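Local coordinates for protein bradavidin 2 (Bradyrhizobium japonicum, PDB 4GGZ) that binds biotin at one end of an eight-stranded antiparallel beta barrel of the avidin family, at residues A[17-22]-A[108-113]; A[52-57]-A[65-70]; A[90-95]-A[102-107]. All coordinates share one frame; numbering follows the deposited sequence. Where two conformers were deposited one is given.

Contact 1: A[17-22]-A[108-113]. With BTN (biotin), chain E.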
loop_
_atom_site.group_PDB
_atom_site.type_symbol
_atom_site.label_atom_id
_atom_site.label_comp_id
_atom_site.label_asym_id
_atom_site.label_seq_id
_atom_site.Cartn_x
_atom_site.Cartn_y
_atom_site.Cartn_z
ATOM N N LYS A 17 -5.472 3.871 -7.660
ATOM C CA LYS A 17 -4.144 3.847 -8.264
ATOM C C LYS A 17 -3.395 5.043 -7.730
ATOM O O LYS A 17 -4.043 6.074 -7.447
ATOM C CB LYS A 17 -4.277 4.020 -9.771
ATOM C CG LYS A 17 -4.790 2.829 -10.560
ATOM C CD LYS A 17 -4.484 3.094 -12.034
ATOM C CE LYS A 17 -3.431 4.229 -12.072
ATOM N NZ LYS A 17 -2.986 4.699 -13.418
ATOM N N ASN A 18 -2.063 4.955 -7.587
ATOM C CA ASN A 18 -1.360 6.122 -7.043
ATOM C C ASN A 18 -0.637 6.843 -8.170
ATOM O O ASN A 18 -0.756 6.430 -9.328
ATOM C CB ASN A 18 -0.436 5.820 -5.867
ATOM C CG ASN A 18 0.746 4.954 -6.225
ATOM O OD1 ASN A 18 1.147 4.898 -7.373
ATOM N ND2 ASN A 18 1.315 4.242 -5.198
ATOM N N GLU A 19 0.075 7.914 -7.825
ATOM C CA GLU A 19 0.689 8.757 -8.879
ATOM C C GLU A 19 1.837 8.066 -9.590
ATOM O O GLU A 19 2.291 8.517 -10.676
ATOM C CB GLU A 19 1.181 10.090 -8.331
ATOM C CG GLU A 19 0.106 10.953 -7.691
ATOM C CD GLU A 19 0.684 12.198 -6.986
ATOM O OE1 GLU A 19 -0.045 13.201 -6.887
ATOM O OE2 GLU A 19 1.858 12.179 -6.530
ATOM N N ARG A 20 2.326 6.976 -9.002
ATOM C CA ARG A 20 3.464 6.249 -9.579
ATOM C C ARG A 20 2.978 5.163 -10.549
ATOM O O ARG A 20 3.779 4.551 -11.272
ATOM C CB ARG A 20 4.264 5.604 -8.439
ATOM C CG ARG A 20 4.621 6.552 -7.327
ATOM C CD ARG A 20 5.377 5.848 -6.240
ATOM N NE ARG A 20 5.533 6.738 -5.096
ATOM C CZ ARG A 20 6.694 7.236 -4.717
ATOM N NH1 ARG A 20 7.785 6.933 -5.398
ATOM N NH2 ARG A 20 6.762 8.043 -3.659
ATOM N N GLY A 21 1.662 4.915 -10.534
ATOM C CA GLY A 21 1.019 3.953 -11.394
ATOM C C GLY A 21 0.620 2.675 -10.661
ATOM O O GLY A 21 0.135 1.716 -11.288
ATOM N N SER A 22 0.935 2.614 -9.379
ATOM C CA SER A 22 0.694 1.354 -8.623
ATOM C C SER A 22 -0.787 1.177 -8.334
ATOM O O SER A 22 -1.502 2.173 -8.269
ATOM C CB SER A 22 1.502 1.341 -7.334
ATOM O OG SER A 22 2.923 1.246 -7.608
ATOM N N GLY A 108 6.045 9.549 0.064
ATOM C CA GLY A 108 4.615 9.762 0.045
ATOM C C GLY A 108 3.925 9.067 -1.113
ATOM O O GLY A 108 4.567 8.636 -2.095
ATOM N N ASP A 109 2.604 8.936 -0.997
ATOM C CA ASP A 109 1.787 8.475 -2.103
ATOM C C ASP A 109 0.412 9.093 -1.977
ATOM O O ASP A 109 -0.095 9.236 -0.890
ATOM C CB ASP A 109 1.600 6.967 -2.045
ATOM C CG ASP A 109 2.600 6.205 -2.879
ATOM O OD1 ASP A 109 3.073 6.704 -3.926
ATOM O OD2 ASP A 109 2.890 5.062 -2.487
ATOM N N ILE A 110 -0.200 9.442 -3.098
ATOM C CA ILE A 110 -1.588 9.848 -3.066
ATOM C C ILE A 110 -2.302 8.882 -3.980
ATOM O O ILE A 110 -1.991 8.800 -5.189
ATOM C CB ILE A 110 -1.794 11.291 -3.603
ATOM C CG1 ILE A 110 -1.005 12.319 -2.808
ATOM C CG2 ILE A 110 -3.301 11.623 -3.649
ATOM C CD1 ILE A 110 -1.118 13.730 -3.474
ATOM N N PHE A 111 -3.195 8.070 -3.400
ATOM C CA PHE A 111 -4.036 7.207 -4.196
ATOM C C PHE A 111 -5.351 7.888 -4.570
ATOM O O PHE A 111 -5.952 8.606 -3.762
ATOM C CB PHE A 111 -4.397 5.936 -3.402
ATOM C CG PHE A 111 -3.214 5.059 -3.109
ATOM C CD1 PHE A 111 -2.363 5.349 -2.047
ATOM C CD2 PHE A 111 -2.948 3.923 -3.891
ATOM C CE1 PHE A 111 -1.243 4.520 -1.748
ATOM C CE2 PHE A 111 -1.845 3.088 -3.590
ATOM C CZ PHE A 111 -0.980 3.399 -2.547
ATOM N N THR A 112 -5.804 7.618 -5.786
ATOM C CA THR A 112 -7.069 8.154 -6.307
ATOM C C THR A 112 -7.985 7.015 -6.685
ATOM O O THR A 112 -7.576 6.095 -7.407
ATOM C CB THR A 112 -6.838 9.007 -7.595
ATOM O OG1 THR A 112 -6.127 10.201 -7.259
ATOM C CG2 THR A 112 -8.185 9.374 -8.231
ATOM N N ARG A 113 -9.246 7.100 -6.267
ATOM C CA ARG A 113 -10.173 6.018 -6.524
ATOM C C ARG A 113 -10.520 5.944 -7.998
ATOM O O ARG A 113 -10.780 6.976 -8.648
ATOM C CB ARG A 113 -11.438 6.105 -5.683
ATOM C CG ARG A 113 -12.405 5.060 -6.149
ATOM C CD ARG A 113 -12.948 4.216 -5.079
ATOM N NE ARG A 113 -14.089 4.845 -4.491
ATOM C CZ ARG A 113 -15.302 4.309 -4.343
ATOM N NH1 ARG A 113 -15.612 3.074 -4.741
ATOM N NH2 ARG A 113 -16.223 5.047 -3.756
HETATM C C11 BTN E . 10.828 -3.211 -3.301
HETATM O O11 BTN E . 11.340 -2.422 -4.165
HETATM O O12 BTN E . 11.528 -3.594 -2.320
HETATM C C10 BTN E . 9.409 -3.729 -3.418
HETATM C C9 BTN E . 8.442 -2.756 -4.108
HETATM C C8 BTN E . 8.284 -1.482 -3.268
HETATM C C7 BTN E . 7.313 -0.482 -3.936
HETATM C C2 BTN E . 7.166 0.789 -3.079
HETATM S S1 BTN E . 5.962 0.669 -1.896
HETATM C C6 BTN E . 6.093 2.460 -1.626
HETATM C C5 BTN E . 6.218 3.082 -3.018
HETATM N N1 BTN E . 4.915 3.322 -3.602
HETATM C C3 BTN E . 4.736 2.542 -4.670
HETATM O O3 BTN E . 3.596 2.589 -5.418
HETATM N N2 BTN E . 5.755 1.749 -4.907
HETATM C C4 BTN E . 6.798 2.019 -3.915
HETATM O O HOH W 1 1.624 8.544 -5.436
#

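Contact 2: A[52-57]-A[65-70]. With BTN (biotin), chain E.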
loop_
_atom_site.group_PDB
_atom_site.type_symbol
_atom_site.label_atom_id
_atom_site.label_comp_id
_atom_site.label_asym_id
_atom_site.label_seq_id
_atom_site.Cartn_x
_atom_site.Cartn_y
_atom_site.Cartn_z
ATOM N N TYR A 52 0.460 -8.599 -4.606
ATOM C CA TYR A 52 0.704 -9.128 -3.273
ATOM C C TYR A 52 -0.449 -8.782 -2.372
ATOM O O TYR A 52 -1.059 -7.759 -2.528
ATOM C CB TYR A 52 1.950 -8.514 -2.685
ATOM C CG TYR A 52 3.222 -9.134 -3.214
ATOM C CD1 TYR A 52 4.096 -8.393 -4.005
ATOM C CD2 TYR A 52 3.556 -10.458 -2.917
ATOM C CE1 TYR A 52 5.270 -8.967 -4.473
ATOM C CE2 TYR A 52 4.725 -11.029 -3.390
ATOM C CZ TYR A 52 5.575 -10.263 -4.162
ATOM O OH TYR A 52 6.752 -10.788 -4.649
ATOM N N PRO A 53 -0.718 -9.624 -1.366
ATOM C CA PRO A 53 -1.771 -9.244 -0.461
ATOM C C PRO A 53 -1.470 -7.992 0.360
ATOM O O PRO A 53 -0.313 -7.750 0.729
ATOM C CB PRO A 53 -1.841 -10.469 0.507
ATOM C CG PRO A 53 -1.212 -11.598 -0.245
ATOM C CD PRO A 53 -0.096 -10.909 -1.012
ATOM N N ALA A 54 -2.502 -7.196 0.619
ATOM C CA ALA A 54 -2.441 -6.027 1.479
ATOM C C ALA A 54 -3.369 -6.181 2.666
ATOM O O ALA A 54 -4.480 -6.717 2.531
ATOM C CB ALA A 54 -2.852 -4.794 0.702
ATOM N N ALA A 55 -2.932 -5.686 3.823
ATOM C CA ALA A 55 -3.725 -5.848 5.037
ATOM C C ALA A 55 -3.507 -4.648 5.915
ATOM O O ALA A 55 -2.380 -4.133 6.009
ATOM C CB ALA A 55 -3.317 -7.098 5.774
ATOM N N GLY A 56 -4.567 -4.177 6.538
ATOM C CA GLY A 56 -4.442 -3.102 7.487
ATOM C C GLY A 56 -5.725 -2.807 8.217
ATOM O O GLY A 56 -6.521 -3.717 8.495
ATOM N N SER A 57 -5.914 -1.539 8.545
ATOM C CA SER A 57 -7.046 -1.132 9.415
ATOM C C SER A 57 -7.537 0.206 8.989
ATOM O O SER A 57 -6.731 1.092 8.639
ATOM C CB SER A 57 -6.616 -0.994 10.873
ATOM O OG SER A 57 -6.352 -2.246 11.468
ATOM N N PHE A 65 -2.088 0.461 5.974
ATOM C CA PHE A 65 -2.026 -0.890 5.426
ATOM C C PHE A 65 -0.584 -1.291 5.161
ATOM O O PHE A 65 0.291 -0.411 4.919
ATOM C CB PHE A 65 -2.880 -1.105 4.182
ATOM C CG PHE A 65 -2.632 -0.110 3.083
ATOM C CD1 PHE A 65 -3.320 1.090 3.065
ATOM C CD2 PHE A 65 -1.761 -0.397 2.054
ATOM C CE1 PHE A 65 -3.113 2.023 2.048
ATOM C CE2 PHE A 65 -1.568 0.547 1.025
ATOM C CZ PHE A 65 -2.222 1.735 1.048
ATOM N N VAL A 66 -0.371 -2.610 5.151
ATOM C CA VAL A 66 0.930 -3.183 4.938
ATOM C C VAL A 66 0.895 -4.110 3.727
ATOM O O VAL A 66 -0.079 -4.835 3.510
ATOM C CB VAL A 66 1.413 -3.933 6.218
ATOM C CG1 VAL A 66 2.622 -4.784 5.922
ATOM C CG2 VAL A 66 1.705 -2.941 7.352
ATOM N N VAL A 67 1.975 -4.090 2.947
ATOM C CA VAL A 67 2.173 -5.022 1.865
ATOM C C VAL A 67 3.576 -5.611 1.980
ATOM O O VAL A 67 4.563 -4.864 2.003
ATOM C CB VAL A 67 2.044 -4.355 0.457
ATOM C CG1 VAL A 67 2.211 -5.424 -0.618
ATOM C CG2 VAL A 67 0.686 -3.666 0.280
ATOM N N THR A 68 3.654 -6.940 1.989
ATOM C CA THR A 68 4.915 -7.689 2.029
ATOM C C THR A 68 5.307 -8.140 0.627
ATOM O O THR A 68 4.537 -8.875 -0.020
ATOM C CB THR A 68 4.770 -8.921 2.959
ATOM O OG1 THR A 68 4.313 -8.482 4.236
ATOM C CG2 THR A 68 6.098 -9.672 3.101
ATOM N N PHE A 69 6.467 -7.672 0.143
ATOM C CA PHE A 69 6.957 -7.995 -1.180
ATOM C C PHE A 69 7.960 -9.119 -1.042
ATOM O O PHE A 69 9.164 -8.903 -0.918
ATOM C CB PHE A 69 7.597 -6.750 -1.823
ATOM C CG PHE A 69 6.677 -5.588 -1.927
ATOM C CD1 PHE A 69 6.685 -4.605 -0.936
ATOM C CD2 PHE A 69 5.826 -5.443 -3.026
ATOM C CE1 PHE A 69 5.825 -3.500 -1.001
ATOM C CE2 PHE A 69 4.957 -4.336 -3.123
ATOM C CZ PHE A 69 4.959 -3.371 -2.097
ATOM N N ALA A 70 7.442 -10.341 -1.008
ATOM C CA ALA A 70 8.261 -11.468 -0.645
ATOM C C ALA A 70 9.484 -11.578 -1.548
ATOM O O ALA A 70 10.587 -11.799 -1.079
ATOM C CB ALA A 70 7.427 -12.759 -0.694
HETATM C C11 BTN E . 10.828 -3.211 -3.301
HETATM O O11 BTN E . 11.340 -2.422 -4.165
HETATM O O12 BTN E . 11.528 -3.594 -2.320
HETATM C C10 BTN E . 9.409 -3.729 -3.418
HETATM C C9 BTN E . 8.442 -2.756 -4.108
HETATM C C8 BTN E . 8.284 -1.482 -3.268
HETATM C C7 BTN E . 7.313 -0.482 -3.936
HETATM C C2 BTN E . 7.166 0.789 -3.079
HETATM S S1 BTN E . 5.962 0.669 -1.896
HETATM C C6 BTN E . 6.093 2.460 -1.626
HETATM C C5 BTN E . 6.218 3.082 -3.018
HETATM N N1 BTN E . 4.915 3.322 -3.602
HETATM C C3 BTN E . 4.736 2.542 -4.670
HETATM O O3 BTN E . 3.596 2.589 -5.418
HETATM N N2 BTN E . 5.755 1.749 -4.907
HETATM C C4 BTN E . 6.798 2.019 -3.915
HETATM O O HOH W 2 1.816 -9.129 1.258
#

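Contact 3: A[90-95]-A[102-107]. With BTN (biotin), chain E.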
loop_
_atom_site.group_PDB
_atom_site.type_symbol
_atom_site.label_atom_id
_atom_site.label_comp_id
_atom_site.label_asym_id
_atom_site.label_seq_id
_atom_site.Cartn_x
_atom_site.Cartn_y
_atom_site.Cartn_z
ATOM N N SER A 90 1.618 8.553 3.676
ATOM C CA SER A 90 3.071 8.467 3.784
ATOM C C SER A 90 3.400 7.009 3.987
ATOM O O SER A 90 2.576 6.272 4.575
ATOM C CB SER A 90 3.583 9.271 4.988
ATOM O OG SER A 90 3.410 10.655 4.771
ATOM N N TRP A 91 4.583 6.591 3.549
ATOM C CA TRP A 91 4.950 5.196 3.669
ATOM C C TRP A 91 6.400 5.047 4.101
ATOM O O TRP A 91 7.242 5.927 3.860
ATOM C CB TRP A 91 4.695 4.400 2.352
ATOM C CG TRP A 91 5.380 5.008 1.098
ATOM C CD1 TRP A 91 4.794 5.833 0.186
ATOM C CD2 TRP A 91 6.760 4.860 0.685
ATOM N NE1 TRP A 91 5.719 6.229 -0.775
ATOM C CE2 TRP A 91 6.931 5.648 -0.493
ATOM C CE3 TRP A 91 7.875 4.170 1.200
ATOM C CZ2 TRP A 91 8.151 5.735 -1.171
ATOM C CZ3 TRP A 91 9.082 4.235 0.518
ATOM C CH2 TRP A 91 9.216 5.041 -0.660
ATOM N N THR A 92 6.659 3.899 4.716
ATOM C CA THR A 92 8.016 3.466 5.005
ATOM C C THR A 92 8.219 2.062 4.448
ATOM O O THR A 92 7.376 1.184 4.651
ATOM C CB THR A 92 8.410 3.603 6.514
ATOM O OG1 THR A 92 9.660 2.936 6.745
ATOM C CG2 THR A 92 7.352 3.034 7.448
ATOM N N LEU A 93 9.320 1.877 3.722
ATOM C CA LEU A 93 9.641 0.595 3.090
ATOM C C LEU A 93 10.794 0.035 3.890
ATOM O O LEU A 93 11.845 0.667 3.964
ATOM C CB LEU A 93 10.021 0.802 1.605
ATOM C CG LEU A 93 10.688 -0.340 0.817
ATOM C CD1 LEU A 93 9.743 -1.442 0.520
ATOM C CD2 LEU A 93 11.297 0.147 -0.540
ATOM N N PHE A 94 10.563 -1.104 4.548
ATOM C CA PHE A 94 11.575 -1.784 5.345
ATOM C C PHE A 94 12.134 -2.905 4.527
ATOM O O PHE A 94 11.393 -3.785 4.067
ATOM C CB PHE A 94 10.937 -2.379 6.601
ATOM C CG PHE A 94 10.221 -1.357 7.475
ATOM C CD1 PHE A 94 8.912 -0.951 7.170
ATOM C CD2 PHE A 94 10.832 -0.839 8.599
ATOM C CE1 PHE A 94 8.241 -0.039 7.966
ATOM C CE2 PHE A 94 10.170 0.083 9.407
ATOM C CZ PHE A 94 8.856 0.476 9.096
ATOM N N TYR A 95 13.451 -2.910 4.319
ATOM C CA TYR A 95 14.015 -3.979 3.493
ATOM C C TYR A 95 15.255 -4.605 4.143
ATOM O O TYR A 95 15.942 -3.941 4.912
ATOM C CB TYR A 95 14.292 -3.495 2.068
ATOM C CG TYR A 95 15.324 -2.396 1.897
ATOM C CD1 TYR A 95 15.015 -1.050 2.173
ATOM C CD2 TYR A 95 16.617 -2.701 1.459
ATOM C CE1 TYR A 95 15.980 -0.017 1.974
ATOM C CE2 TYR A 95 17.576 -1.687 1.247
ATOM C CZ TYR A 95 17.262 -0.370 1.512
ATOM O OH TYR A 95 18.211 0.622 1.306
ATOM N N PRO A 102 19.046 -4.826 7.827
ATOM C CA PRO A 102 17.743 -4.118 7.741
ATOM C C PRO A 102 17.922 -2.626 7.414
ATOM O O PRO A 102 18.689 -1.937 8.098
ATOM C CB PRO A 102 17.190 -4.233 9.169
ATOM C CG PRO A 102 17.909 -5.450 9.783
ATOM C CD PRO A 102 19.290 -5.390 9.177
ATOM N N SER A 103 17.195 -2.111 6.423
ATOM C CA SER A 103 17.288 -0.685 6.067
ATOM C C SER A 103 15.890 -0.194 5.785
ATOM O O SER A 103 14.943 -0.977 5.857
ATOM C CB SER A 103 18.182 -0.496 4.852
ATOM O OG SER A 103 19.389 -1.227 5.043
ATOM N N ARG A 104 15.745 1.108 5.555
ATOM C CA ARG A 104 14.438 1.675 5.313
ATOM C C ARG A 104 14.537 2.785 4.303
ATOM O O ARG A 104 15.591 3.412 4.163
ATOM C CB ARG A 104 13.908 2.325 6.589
ATOM C CG ARG A 104 13.633 1.357 7.710
ATOM C CD ARG A 104 13.411 2.150 9.000
ATOM N NE ARG A 104 13.265 1.226 10.118
ATOM C CZ ARG A 104 12.903 1.574 11.347
ATOM N NH1 ARG A 104 12.636 2.844 11.638
ATOM N NH2 ARG A 104 12.800 0.637 12.286
ATOM N N LEU A 105 13.414 3.046 3.648
ATOM C CA LEU A 105 13.246 4.188 2.752
ATOM C C LEU A 105 11.871 4.758 3.105
ATOM O O LEU A 105 11.018 4.046 3.651
ATOM C CB LEU A 105 13.242 3.727 1.308
ATOM C CG LEU A 105 14.454 3.056 0.656
ATOM C CD1 LEU A 105 14.079 2.571 -0.753
ATOM C CD2 LEU A 105 15.607 4.035 0.582
ATOM N N LYS A 106 11.644 6.028 2.792
ATOM C CA LYS A 106 10.369 6.656 3.129
ATOM C C LYS A 106 9.942 7.568 2.015
ATOM O O LYS A 106 10.795 8.142 1.315
ATOM C CB LYS A 106 10.485 7.495 4.409
ATOM C CG LYS A 106 10.571 6.695 5.681
ATOM C CD LYS A 106 11.098 7.568 6.800
ATOM C CE LYS A 106 9.969 8.144 7.618
ATOM N NZ LYS A 106 9.346 7.077 8.487
ATOM N N GLY A 107 8.633 7.732 1.856
ATOM C CA GLY A 107 8.141 8.715 0.873
ATOM C C GLY A 107 6.650 8.900 1.047
ATOM O O GLY A 107 6.052 8.458 2.060
HETATM C C11 BTN E . 10.828 -3.211 -3.301
HETATM O O11 BTN E . 11.340 -2.422 -4.165
HETATM O O12 BTN E . 11.528 -3.594 -2.320
HETATM C C10 BTN E . 9.409 -3.729 -3.418
HETATM C C9 BTN E . 8.442 -2.756 -4.108
HETATM C C8 BTN E . 8.284 -1.482 -3.268
HETATM C C7 BTN E . 7.313 -0.482 -3.936
HETATM C C2 BTN E . 7.166 0.789 -3.079
HETATM S S1 BTN E . 5.962 0.669 -1.896
HETATM C C6 BTN E . 6.093 2.460 -1.626
HETATM C C5 BTN E . 6.218 3.082 -3.018
HETATM N N1 BTN E . 4.915 3.322 -3.602
HETATM C C3 BTN E . 4.736 2.542 -4.670
HETATM O O3 BTN E . 3.596 2.589 -5.418
HETATM N N2 BTN E . 5.755 1.749 -4.907
HETATM C C4 BTN E . 6.798 2.019 -3.915
HETATM O O HOH W 3 18.326 2.969 2.899
#

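Contact 1: A[17-22]-A[108-113]
Asp109 OD1 is gripped from two directions, by Arg20 NE at 2.7 Å in a salt bridge and by a water that donates to it. NE meets OD1 on the syn side but tilted out of the carboxylate plane, the guanidinium and carboxylate planes being 83° apart. From the same group, NH2 reaches Gly108 O at 2.8 Å, which fixes the rotation of the guanidinium. The water also accepts from Glu19 N and Ile110 N. Asp109 OD2 receives biotin N1 at 2.9 Å, nearly straight at 174°, with Trp78 NE1 as a second donor. Here the first and last strands of the avidin barrel meet and close it, antiparallel, with Thr112 N bonded to Lys17 O (2.9 Å), before the type I turn from Asn18 to Gly21. Asn18 holds CG between backbone N and carbonyl carbon (chi1 66°), folding the amide over that turn: OD1 accepts from Arg20 N, as an Asx turn, and from Ser22 N on the opposite face. ND2 is thereby aimed at biotin O3, 2.8 Å away, to which Ser22 OG also donates (2.7 Å). Behind the amide, Asn18 CB rests over the Phe111 ring face, 3.8 Å from its centroid.

Contact 2: A[52-57]-A[65-70]
Tyr52 lays one face of its ring against the backbone of the facing strand, over Thr68 O and Phe69 CA, the latter 4.0 Å from the ring centroid in a CH-pi contact. The two strands form a beta hairpin, 51-59 with 62-69, in the wall of the avidin barrel. Against the Phe69 ring Tyr52 is turned almost square, the planes 85° apart, and the meeting is oblique: Tyr52 CD1 touches Phe69 CD2 at 3.6 Å. Phe69 is itself held between two apolar partners, Val67 CG1 over one face and biotin C9 over the centre of the other, which places Tyr52 in the second shell, behind the Phe69 wall that faces the biotin tail. Val67 braces both aromatics, since CG1, anti to the backbone N (chi1 -178°), also meets Tyr52 CB, while CG2 packs on Ala54 CB. At its far end Tyr52 OH bonds to Gln71 OE1. A leucine in place of Tyr52 would probably leave Gln71 OE1 without that mate and let the Phe69 ring shift against the biotin tail. The strands pair directly between Ala55 and Val66, whose N binds Ala55 O at 2.7 Å. Nearer Tyr52 they part, and a water bridges them, donating to Pro53 O (2.6 Å) and accepting from Thr68 N. At Gly56 they come so close that a CB would run into Phe65 CA, 3.9 Å from Gly56 CA.

Contact 3: A[90-95]-A[102-107]
Trp91 is clamped between Gly107 and the ligand: Gly107 N lies 3.4 Å above the indole plane on one face, and biotin C6 covers the centre of the other, 3.4 Å from Trp91 CD2. The fit is close because Gly107 has no side chain; a CB there would collide with Trp91 CZ2. With CG set between its backbone N and carbonyl carbon (chi1 55°), the indole swings across the neighbouring strand and can lie flat on the Gly107 backbone. Leu93 completes this tight, buried part, its CD1 approaching biotin O12 at the carboxylate end of the tail. The same face opens toward solvent at Leu105 and Tyr95. Leu93 and Leu105 run side by side, CD2 to CD1 at 3.7 Å. Further along, Ser103 CB sits over the face of the Tyr95 ring, 3.8 Å from its centroid, while Ser103 OG turns to Lys101 NZ. A water joins Tyr95 OH to Arg104 O.

The face with Thr92, Phe94, Arg104 and Lys106 is more open to solvent. Arg104 extends alongside Phe94, whose CE2 lies over one face of the guanidinium, 3.4 Å from Arg104 NE; with the planes 71° apart, the two groups are not stacked flat. Lys106 bends at its end and lies beside Thr92, CG to CB at 3.9 Å.

Six backbone bonds, at Trp91–Gly107, Leu93–Leu105 and Tyr95–Ser103, join strands 86-96 and 102-113 as an antiparallel hairpin. On its other side strand 86-96 pairs with 74-80, where Phe94 stacks on Phe75.

All three contacts belong to one antiparallel barrel, and all touch the same biotin. Contact 1 joins the first and last strands, so both hairpins lie within the loop it closes: contact 2 first, in strands 51-59 and 62-69, then contact 3, in 86-96 and 102-113. Strand 74-80 stands between the two hairpins. Contacts 1 and 3 share strand 102-113, with centres about 17 Å apart, and touch through Trp91 and Gly108; contact 1 meets contact 2 through Phe111 and Phe65, centres about 16 Å apart. Contacts 2 and 3, about 14 Å between centres, do not touch. The biotin site thus takes residues from both hairpins and from the seam where the first and last strands close the barrel.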